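Side-chain contacts in CTD kinase subunit gamma (Schizosaccharomyces pombe, PDB 5CE7), which probably serves as the gamma subunit of the CTD kinase complex, helping to activate the kinase that hyperphosphorylates the C-terminal repeat domain of the largest RNA polymerase II subunit: residues A[22-27]-A[60-65]; A[40-45]-A[81-86]; A[47-52]-A[92-97]. All coordinates share one frame; numbering follows the deposited sequence.

Contact 1 (A[22-27]-A[60-65]); sequences FSQIKP and IMYFVD
A buried packing contact in the noncanonical CTD-interacting domain joins Gln24 and Pro27 of segment 22-27 to Tyr62 and Phe63 of helix 54-73. The Phe63 ring reaches Pro27 because its CG is anti to the backbone N (chi1 165°); CE1 then lies 3.6 Å from Pro27 CB, an apolar touch. The Gln24 carbonyl meets the same ring at its edge, in the ring plane, with O 3.8 Å from Phe63 CD1. The Gln24 side chain extends beyond CG alongside the helix backbone, its amide crossing the Tyr62 side chain with amide and ring planes 24° apart. Gln24 NE2 sits 3.5 Å from Tyr62 CB. Two acceptors come close, Gln24 OE1 and Tyr62 O at 3.4 Å, without bonding to each other. Thr66 OG1 hydrogen-bonds to Gln24 OE1 and weakly to Tyr62 O; Gln21 NE2 also reaches Gln24 OE1, and Gln24 NE2 pairs with Asn18 O, so both ends of the buried amide are satisfied. Around this core, Phe63 is packed by Phe10 and Leu14 of helix 3-14, by Leu17 of the following loop and by Ile45 of helix 38-51, while Tyr62 turns to helix 100-118.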
loop_
_atom_site.group_PDB
_atom_site.type_symbol
_atom_site.label_atom_id
_atom_site.label_comp_id
_atom_site.label_asym_id
_atom_site.label_seq_id
_atom_site.Cartn_x
_atom_site.Cartn_y
_atom_site.Cartn_z
ATOM N N PHE A 22 3.847 10.637 9.353
ATOM C CA PHE A 22 4.086 10.378 10.769
ATOM C C PHE A 22 3.305 9.177 11.339
ATOM O O PHE A 22 3.814 8.447 12.196
ATOM C CB PHE A 22 3.780 11.654 11.577
ATOM C CG PHE A 22 3.687 11.435 13.061
ATOM C CD1 PHE A 22 4.825 11.453 13.853
ATOM C CD2 PHE A 22 2.460 11.216 13.668
ATOM C CE1 PHE A 22 4.738 11.247 15.226
ATOM C CE2 PHE A 22 2.367 11.013 15.038
ATOM C CZ PHE A 22 3.506 11.027 15.817
ATOM N N SER A 23 2.073 8.981 10.878
ATOM C CA SER A 23 1.218 7.906 11.397
ATOM C C SER A 23 1.557 6.540 10.796
ATOM O O SER A 23 1.105 5.502 11.282
ATOM C CB SER A 23 -0.263 8.211 11.123
ATOM O OG SER A 23 -0.554 8.123 9.736
ATOM N N GLN A 24 2.340 6.558 9.725
ATOM C CA GLN A 24 2.602 5.367 8.939
ATOM C C GLN A 24 3.941 4.749 9.342
ATOM O O GLN A 24 4.230 3.611 9.003
ATOM C CB GLN A 24 2.581 5.728 7.439
ATOM C CG GLN A 24 1.207 6.250 6.971
ATOM C CD GLN A 24 1.274 7.226 5.803
ATOM O OE1 GLN A 24 2.204 7.202 5.005
ATOM N NE2 GLN A 24 0.281 8.092 5.708
ATOM N N ILE A 25 4.745 5.505 10.084
ATOM C CA ILE A 25 6.083 5.061 10.441
ATOM C C ILE A 25 6.093 3.845 11.366
ATOM O O ILE A 25 6.799 2.872 11.110
ATOM C CB ILE A 25 6.903 6.193 11.091
ATOM C CG1 ILE A 25 7.140 7.321 10.088
ATOM C CG2 ILE A 25 8.233 5.664 11.600
ATOM C CD1 ILE A 25 7.727 6.851 8.773
ATOM N N LYS A 26 5.337 3.907 12.451
ATOM C CA LYS A 26 5.341 2.810 13.418
ATOM C C LYS A 26 4.836 1.479 12.842
ATOM O O LYS A 26 5.425 0.427 13.098
ATOM C CB LYS A 26 4.541 3.179 14.669
ATOM C CG LYS A 26 5.224 2.766 15.957
ATOM C CD LYS A 26 4.252 2.696 17.127
ATOM C CE LYS A 26 4.784 1.736 18.197
ATOM N NZ LYS A 26 3.789 1.446 19.271
ATOM N N PRO A 27 3.731 1.506 12.072
ATOM C CA PRO A 27 3.300 0.228 11.472
ATOM C C PRO A 27 4.326 -0.304 10.471
ATOM O O PRO A 27 4.474 -1.514 10.349
ATOM C CB PRO A 27 2.001 0.583 10.728
ATOM C CG PRO A 27 1.577 1.913 11.231
ATOM C CD PRO A 27 2.735 2.583 11.923
ATOM N N ILE A 60 -4.139 3.528 3.538
ATOM C CA ILE A 60 -3.364 2.300 3.378
ATOM C C ILE A 60 -2.445 2.355 2.157
ATOM O O ILE A 60 -1.332 1.850 2.193
ATOM C CB ILE A 60 -4.270 1.048 3.325
ATOM C CG1 ILE A 60 -4.885 0.802 4.710
ATOM C CG2 ILE A 60 -3.451 -0.163 2.879
ATOM C CD1 ILE A 60 -6.051 -0.173 4.723
HETATM N N MSE A 61 -2.911 2.980 1.080
HETATM C CA MSE A 61 -2.061 3.246 -0.087
HETATM C C MSE A 61 -0.848 4.113 0.291
HETATM O O MSE A 61 0.277 3.845 -0.131
HETATM C CB MSE A 61 -2.891 3.934 -1.173
HETATM C CG MSE A 61 -2.231 4.078 -2.574
HETATM SE SE MSE A 61 -1.834 2.320 -3.393
HETATM C CE MSE A 61 -2.736 2.583 -5.101
ATOM N N TYR A 62 -1.071 5.155 1.083
ATOM C CA TYR A 62 0.051 5.971 1.556
ATOM C C TYR A 62 0.989 5.108 2.393
ATOM O O TYR A 62 2.210 5.164 2.227
ATOM C CB TYR A 62 -0.424 7.132 2.421
ATOM C CG TYR A 62 -1.308 8.138 1.746
ATOM C CD1 TYR A 62 -1.199 8.411 0.385
ATOM C CD2 TYR A 62 -2.252 8.842 2.486
ATOM C CE1 TYR A 62 -2.022 9.371 -0.217
ATOM C CE2 TYR A 62 -3.070 9.786 1.898
ATOM C CZ TYR A 62 -2.950 10.046 0.553
ATOM O OH TYR A 62 -3.787 10.988 0.000
ATOM N N PHE A 63 0.421 4.337 3.318
ATOM C CA PHE A 63 1.222 3.434 4.158
ATOM C C PHE A 63 2.097 2.479 3.334
ATOM O O PHE A 63 3.257 2.203 3.683
ATOM C CB PHE A 63 0.329 2.595 5.086
ATOM C CG PHE A 63 1.056 1.425 5.703
ATOM C CD1 PHE A 63 2.060 1.640 6.638
ATOM C CD2 PHE A 63 0.767 0.127 5.320
ATOM C CE1 PHE A 63 2.754 0.577 7.189
ATOM C CE2 PHE A 63 1.453 -0.950 5.874
ATOM C CZ PHE A 63 2.450 -0.717 6.812
ATOM N N VAL A 64 1.524 1.948 2.258
ATOM C CA VAL A 64 2.249 1.059 1.348
ATOM C C VAL A 64 3.454 1.782 0.748
ATOM O O VAL A 64 4.514 1.202 0.558
ATOM C CB VAL A 64 1.313 0.551 0.217
ATOM C CG1 VAL A 64 2.107 0.128 -1.008
ATOM C CG2 VAL A 64 0.419 -0.572 0.733
ATOM N N ASP A 65 3.280 3.057 0.438
ATOM C CA ASP A 65 4.377 3.871 -0.087
ATOM C C ASP A 65 5.459 4.023 0.993
ATOM O O ASP A 65 6.638 3.798 0.742
ATOM C CB ASP A 65 3.825 5.233 -0.516
ATOM C CG ASP A 65 4.798 6.041 -1.367
ATOM O OD1 ASP A 65 5.863 5.538 -1.763
ATOM O OD2 ASP A 65 4.464 7.197 -1.666
#

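Contact 2 (A[40-45]-A[81-86]); sequences DLYSCI and LNMISR
Tyr42 of helix 38-51 reaches across to helix 80-86 and lies against Met83, present here as selenomethionine, in the dense part of a partly buried helix-helix contact. The short segments cross at -36°, with their axes 11.5 Å apart at closest approach, so long side chains must fill the space between them. Tyr42 does so with CG anti to its own N, which sends the ring straight at the other helix. Met83 CB then stands over one ring face in a CH-pi contact, 3.8 Å from the centroid and 10° off the normal. Farther out along the same side chain, Met83 SE makes a Met-aromatic contact, oblique to the Tyr42 ring at 4.1 Å from its centroid. The bend at chi3 turns the terminal methyl toward the tyrosine, where Met83 CE meets Tyr42 CD2 at 3.5 Å, while the two side chains slide past each other in opposite directions. On the inner side, Ile84 CG1 packs obliquely against Tyr42 CE1 at 3.9 Å, and Ile84 itself continues inward to Val64 and Cys68.

The solvent side is looser. Arg86 is exposed; its NH2 lies 3.7 Å from Tyr42 CE2, with the guanidinium turned 69° from the ring, so the planes do not stack. Instead Met83 CA lies over one guanidinium face, toward its rim.

The buried phenol end is held by polar partners: the Tyr42 hydroxyl pairs with Asp87 OD2 and with Trp46 NE1, whose ring meets the Tyr42 ring at a steep angle. The chemistry is therefore divided: dispersion along the tyrosine face, and a polar grip on the phenol end that would fix the depth of the ring.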
loop_
_atom_site.group_PDB
_atom_site.type_symbol
_atom_site.label_atom_id
_atom_site.label_comp_id
_atom_site.label_asym_id
_atom_site.label_seq_id
_atom_site.Cartn_x
_atom_site.Cartn_y
_atom_site.Cartn_z
ATOM N N ASP A 40 1.635 -13.075 6.635
ATOM C CA ASP A 40 0.522 -12.802 7.545
ATOM C C ASP A 40 0.197 -11.310 7.515
ATOM O O ASP A 40 -0.964 -10.909 7.421
ATOM C CB ASP A 40 0.889 -13.171 8.985
ATOM C CG ASP A 40 1.091 -14.661 9.181
ATOM O OD1 ASP A 40 2.200 -15.156 8.876
ATOM O OD2 ASP A 40 0.148 -15.330 9.668
ATOM N N LEU A 41 1.247 -10.507 7.650
ATOM C CA LEU A 41 1.112 -9.063 7.750
ATOM C C LEU A 41 0.618 -8.455 6.445
ATOM O O LEU A 41 -0.215 -7.553 6.472
ATOM C CB LEU A 41 2.429 -8.429 8.196
ATOM C CG LEU A 41 2.602 -8.213 9.711
ATOM C CD1 LEU A 41 1.786 -9.168 10.578
ATOM C CD2 LEU A 41 4.054 -8.121 10.159
ATOM N N TYR A 42 1.124 -8.944 5.312
ATOM C CA TYR A 42 0.644 -8.479 4.016
ATOM C C TYR A 42 -0.856 -8.780 3.854
ATOM O O TYR A 42 -1.604 -7.998 3.253
ATOM C CB TYR A 42 1.467 -9.092 2.873
ATOM C CG TYR A 42 1.111 -8.537 1.517
ATOM C CD1 TYR A 42 1.397 -7.212 1.191
ATOM C CD2 TYR A 42 0.464 -9.324 0.566
ATOM C CE1 TYR A 42 1.054 -6.689 -0.048
ATOM C CE2 TYR A 42 0.124 -8.808 -0.675
ATOM C CZ TYR A 42 0.425 -7.495 -0.969
ATOM O OH TYR A 42 0.081 -6.984 -2.189
ATOM N N SER A 43 -1.307 -9.905 4.406
ATOM C CA SER A 43 -2.719 -10.239 4.359
ATOM C C SER A 43 -3.533 -9.330 5.269
ATOM O O SER A 43 -4.710 -9.079 5.011
ATOM C CB SER A 43 -2.963 -11.715 4.719
ATOM O OG SER A 43 -2.542 -12.552 3.666
ATOM N N CYS A 44 -2.913 -8.843 6.337
ATOM C CA CYS A 44 -3.574 -7.869 7.209
ATOM C C CYS A 44 -3.864 -6.581 6.430
ATOM O O CYS A 44 -4.915 -5.959 6.607
ATOM C CB CYS A 44 -2.692 -7.532 8.415
ATOM S SG CYS A 44 -2.461 -8.852 9.645
ATOM N N ILE A 45 -2.916 -6.183 5.585
ATOM C CA ILE A 45 -3.070 -4.988 4.744
ATOM C C ILE A 45 -4.269 -5.137 3.814
ATOM O O ILE A 45 -5.129 -4.254 3.753
ATOM C CB ILE A 45 -1.789 -4.680 3.915
ATOM C CG1 ILE A 45 -0.599 -4.405 4.851
ATOM C CG2 ILE A 45 -2.047 -3.483 2.973
ATOM C CD1 ILE A 45 0.759 -4.302 4.142
ATOM N N LEU A 81 8.237 -5.618 -0.888
ATOM C CA LEU A 81 8.476 -4.936 -2.154
ATOM C C LEU A 81 8.014 -5.761 -3.354
ATOM O O LEU A 81 7.398 -5.229 -4.270
ATOM C CB LEU A 81 9.958 -4.565 -2.297
ATOM C CG LEU A 81 10.472 -3.531 -1.296
ATOM C CD1 LEU A 81 11.980 -3.572 -1.212
ATOM C CD2 LEU A 81 9.976 -2.137 -1.677
ATOM N N ASN A 82 8.315 -7.055 -3.351
ATOM C CA ASN A 82 7.869 -7.938 -4.432
ATOM C C ASN A 82 6.363 -8.152 -4.428
ATOM O O ASN A 82 5.743 -8.267 -5.481
ATOM C CB ASN A 82 8.582 -9.299 -4.374
ATOM C CG ASN A 82 10.039 -9.217 -4.816
ATOM O OD1 ASN A 82 10.487 -8.190 -5.334
ATOM N ND2 ASN A 82 10.779 -10.304 -4.624
HETATM N N MSE A 83 5.772 -8.232 -3.239
HETATM C CA MSE A 83 4.334 -8.447 -3.140
HETATM C C MSE A 83 3.549 -7.226 -3.615
HETATM O O MSE A 83 2.564 -7.337 -4.332
HETATM C CB MSE A 83 3.932 -8.783 -1.706
HETATM C CG MSE A 83 4.643 -9.993 -1.137
HETATM SE SE MSE A 83 4.155 -10.223 0.756
HETATM C CE MSE A 83 2.959 -11.741 0.557
ATOM N N ILE A 84 3.996 -6.051 -3.204
ATOM C CA ILE A 84 3.332 -4.813 -3.597
ATOM C C ILE A 84 3.481 -4.555 -5.096
ATOM O O ILE A 84 2.536 -4.118 -5.759
ATOM C CB ILE A 84 3.870 -3.635 -2.756
ATOM C CG1 ILE A 84 3.284 -3.716 -1.340
ATOM C CG2 ILE A 84 3.554 -2.305 -3.421
ATOM C CD1 ILE A 84 4.168 -3.103 -0.228
ATOM N N SER A 85 4.669 -4.845 -5.627
ATOM C CA SER A 85 4.924 -4.714 -7.054
ATOM C C SER A 85 4.015 -5.626 -7.881
ATOM O O SER A 85 3.404 -5.191 -8.860
ATOM C CB SER A 85 6.387 -5.042 -7.357
ATOM O OG SER A 85 6.725 -4.619 -8.663
ATOM N N ARG A 86 3.940 -6.892 -7.485
ATOM C CA ARG A 86 3.085 -7.874 -8.156
ATOM C C ARG A 86 1.630 -7.424 -8.122
ATOM O O ARG A 86 0.890 -7.601 -9.087
ATOM C CB ARG A 86 3.205 -9.246 -7.476
ATOM C CG ARG A 86 2.173 -10.277 -7.924
ATOM C CD ARG A 86 2.074 -11.457 -6.931
ATOM N NE ARG A 86 1.446 -11.061 -5.671
ATOM C CZ ARG A 86 1.774 -11.543 -4.472
ATOM N NH1 ARG A 86 2.729 -12.454 -4.349
ATOM N NH2 ARG A 86 1.143 -11.109 -3.391
#

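Contact 3 (A[47-52]-A[92-97]); sequences EELESG and VQNVAP
The amide of Asn94 and the carboxylate of Glu50 are the flat groups here, turned 64° from each other and crossing obliquely rather than stacking. Against the amide comes Leu49 of helix 38-51, whose CB lies 3.7 Å from Asn94 OD1 and 3.9 Å from Asn94 ND2, with Leu49 CG 3.8 Å from the same OD1. Leu49 CB thus sits against the amide about midway between its oxygen and nitrogen, with CG on the oxygen side. Asn94, near the C-terminal end of helix 88-95, gets there with CG anti to its backbone N (chi1 175°), which carries the amide out toward helix 38-51. Its ND2 also stands 3.6 Å from Leu49 O.

No direct hydrogen bond joins the two segments; the polar link is a water. Glu50 starts off pointing away from helix 88-95, but a bend at chi2 (69°) brings its carboxylate round, leaving OE2 3.9 Å from Asn94 ND2. A water beside the pair bridges them: it donates to Glu50 OE2 at 2.9 Å and accepts from Asn94 ND2 at 3.2 Å. This bridge lies on the outer side of the contact, where Glu50 is exposed, whereas Leu49 and Asn94 are buried. With an alanine in place of Asn94, the bridging water would probably lose its donor and the surface of Leu49 CB would be left with a gap beside it.

Neighbours hold both helix ends: Arg57 of helix 54-73 bonds to Asn94 O and weakly to Gly52 O, and Val95 packs on Val58. Chemically the contact is a modest one, an amide serving as a packing surface for a leucine and as the donor to a solvent molecule, so the carboxylate of Glu50 is linked to helix 88-95 through a neutral amide and one water.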
loop_
_atom_site.group_PDB
_atom_site.type_symbol
_atom_site.label_atom_id
_atom_site.label_comp_id
_atom_site.label_asym_id
_atom_site.label_seq_id
_atom_site.Cartn_x
_atom_site.Cartn_y
_atom_site.Cartn_z
ATOM N N GLU A 47 -6.772 -7.272 4.187
ATOM C CA GLU A 47 -7.971 -7.379 5.018
ATOM C C GLU A 47 -8.545 -5.988 5.313
ATOM O O GLU A 47 -9.761 -5.779 5.287
ATOM C CB GLU A 47 -7.646 -8.092 6.335
ATOM C CG GLU A 47 -8.852 -8.336 7.235
ATOM C CD GLU A 47 -8.472 -9.037 8.544
ATOM O OE1 GLU A 47 -7.263 -9.180 8.799
ATOM O OE2 GLU A 47 -9.387 -9.422 9.311
ATOM N N GLU A 48 -7.664 -5.050 5.636
ATOM C CA GLU A 48 -8.077 -3.682 5.945
ATOM C C GLU A 48 -8.522 -2.938 4.679
ATOM O O GLU A 48 -9.446 -2.131 4.724
ATOM C CB GLU A 48 -6.943 -2.918 6.634
ATOM C CG GLU A 48 -6.650 -3.382 8.042
ATOM C CD GLU A 48 -7.529 -2.693 9.072
ATOM O OE1 GLU A 48 -7.568 -1.438 9.077
ATOM O OE2 GLU A 48 -8.196 -3.404 9.858
ATOM N N LEU A 49 -7.876 -3.213 3.552
ATOM C CA LEU A 49 -8.344 -2.663 2.264
ATOM C C LEU A 49 -9.771 -3.095 1.944
ATOM O O LEU A 49 -10.629 -2.271 1.620
ATOM C CB LEU A 49 -7.436 -3.095 1.105
ATOM C CG LEU A 49 -6.130 -2.330 0.916
ATOM C CD1 LEU A 49 -5.557 -2.076 2.255
ATOM C CD2 LEU A 49 -5.141 -3.117 0.075
ATOM N N GLU A 50 -10.019 -4.397 2.038
ATOM C CA GLU A 50 -11.309 -4.980 1.661
ATOM C C GLU A 50 -12.484 -4.474 2.473
ATOM O O GLU A 50 -13.590 -4.333 1.959
ATOM C CB GLU A 50 -11.266 -6.504 1.787
ATOM C CG GLU A 50 -11.312 -7.221 0.474
ATOM C CD GLU A 50 -10.053 -7.011 -0.312
ATOM O OE1 GLU A 50 -8.966 -7.190 0.278
ATOM O OE2 GLU A 50 -10.145 -6.657 -1.508
ATOM N N SER A 51 -12.252 -4.225 3.753
ATOM C CA SER A 51 -13.341 -3.850 4.641
ATOM C C SER A 51 -13.327 -2.366 4.982
ATOM O O SER A 51 -14.212 -1.885 5.691
ATOM C CB SER A 51 -13.314 -4.710 5.918
ATOM O OG SER A 51 -12.138 -4.471 6.675
ATOM N N GLY A 52 -12.341 -1.639 4.458
ATOM C CA GLY A 52 -12.173 -0.231 4.788
ATOM C C GLY A 52 -12.994 0.705 3.916
ATOM O O GLY A 52 -13.341 0.374 2.773
ATOM N N VAL A 92 -4.527 -0.533 -7.059
ATOM C CA VAL A 92 -5.196 0.587 -7.717
ATOM C C VAL A 92 -6.699 0.343 -7.873
ATOM O O VAL A 92 -7.518 1.242 -7.669
ATOM C CB VAL A 92 -4.555 0.909 -9.100
ATOM C CG1 VAL A 92 -5.427 1.886 -9.870
ATOM C CG2 VAL A 92 -3.142 1.459 -8.926
ATOM N N GLN A 93 -7.060 -0.875 -8.259
ATOM C CA GLN A 93 -8.464 -1.228 -8.468
ATOM C C GLN A 93 -9.276 -1.079 -7.179
ATOM O O GLN A 93 -10.442 -0.693 -7.200
ATOM C CB GLN A 93 -8.569 -2.668 -8.980
ATOM C CG GLN A 93 -9.977 -3.243 -8.927
ATOM C CD GLN A 93 -9.994 -4.741 -8.667
ATOM O OE1 GLN A 93 -9.078 -5.468 -9.064
ATOM N NE2 GLN A 93 -11.036 -5.211 -7.984
ATOM N N ASN A 94 -8.647 -1.403 -6.058
ATOM C CA ASN A 94 -9.290 -1.298 -4.752
ATOM C C ASN A 94 -9.433 0.162 -4.297
ATOM O O ASN A 94 -10.494 0.575 -3.838
ATOM C CB ASN A 94 -8.504 -2.104 -3.713
ATOM C CG ASN A 94 -9.050 -1.926 -2.308
ATOM O OD1 ASN A 94 -8.690 -0.988 -1.607
ATOM N ND2 ASN A 94 -9.945 -2.816 -1.908
ATOM N N VAL A 95 -8.367 0.944 -4.443
ATOM C CA VAL A 95 -8.366 2.322 -3.941
ATOM C C VAL A 95 -9.102 3.305 -4.873
ATOM O O VAL A 95 -9.820 4.203 -4.412
ATOM C CB VAL A 95 -6.925 2.801 -3.659
ATOM C CG1 VAL A 95 -6.911 4.233 -3.079
ATOM C CG2 VAL A 95 -6.235 1.827 -2.712
ATOM N N ALA A 96 -8.934 3.106 -6.179
ATOM C CA ALA A 96 -9.534 3.961 -7.195
ATOM C C ALA A 96 -10.318 3.128 -8.202
ATOM O O ALA A 96 -9.904 2.988 -9.356
ATOM C CB ALA A 96 -8.454 4.754 -7.916
ATOM N N PRO A 97 -11.458 2.566 -7.770
ATOM C CA PRO A 97 -12.270 1.714 -8.650
ATOM C C PRO A 97 -13.053 2.513 -9.694
ATOM O O PRO A 97 -13.066 3.745 -9.647
ATOM C CB PRO A 97 -13.248 1.052 -7.672
ATOM C CG PRO A 97 -13.411 2.080 -6.585
ATOM C CD PRO A 97 -12.030 2.661 -6.415
HETATM O O HOH W 1 -10.412 -5.167 -4.036
#

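In the fold
From the N terminus, the chain passes segment 22-27, then helix 38-51, which supplies the first halves of contacts 2 and 3, before helix 54-73 closes the loop of contact 1. Segments 81-86 and 92-97, on the successive helices 80-86 and 88-95, then return to helix 38-51 in the same order and close contacts 2 and 3. Every pair of contacts crosses along the chain; none nests inside another. Helix 54-73 lies among all three: Ile60 and Phe63 pack on Ile45, Val64 on Ile84, and Met61 on Val92 and Val95. Together the contacts tie the early helices to the middle of the right-handed superhelix, with centres 13 to 15 Å apart.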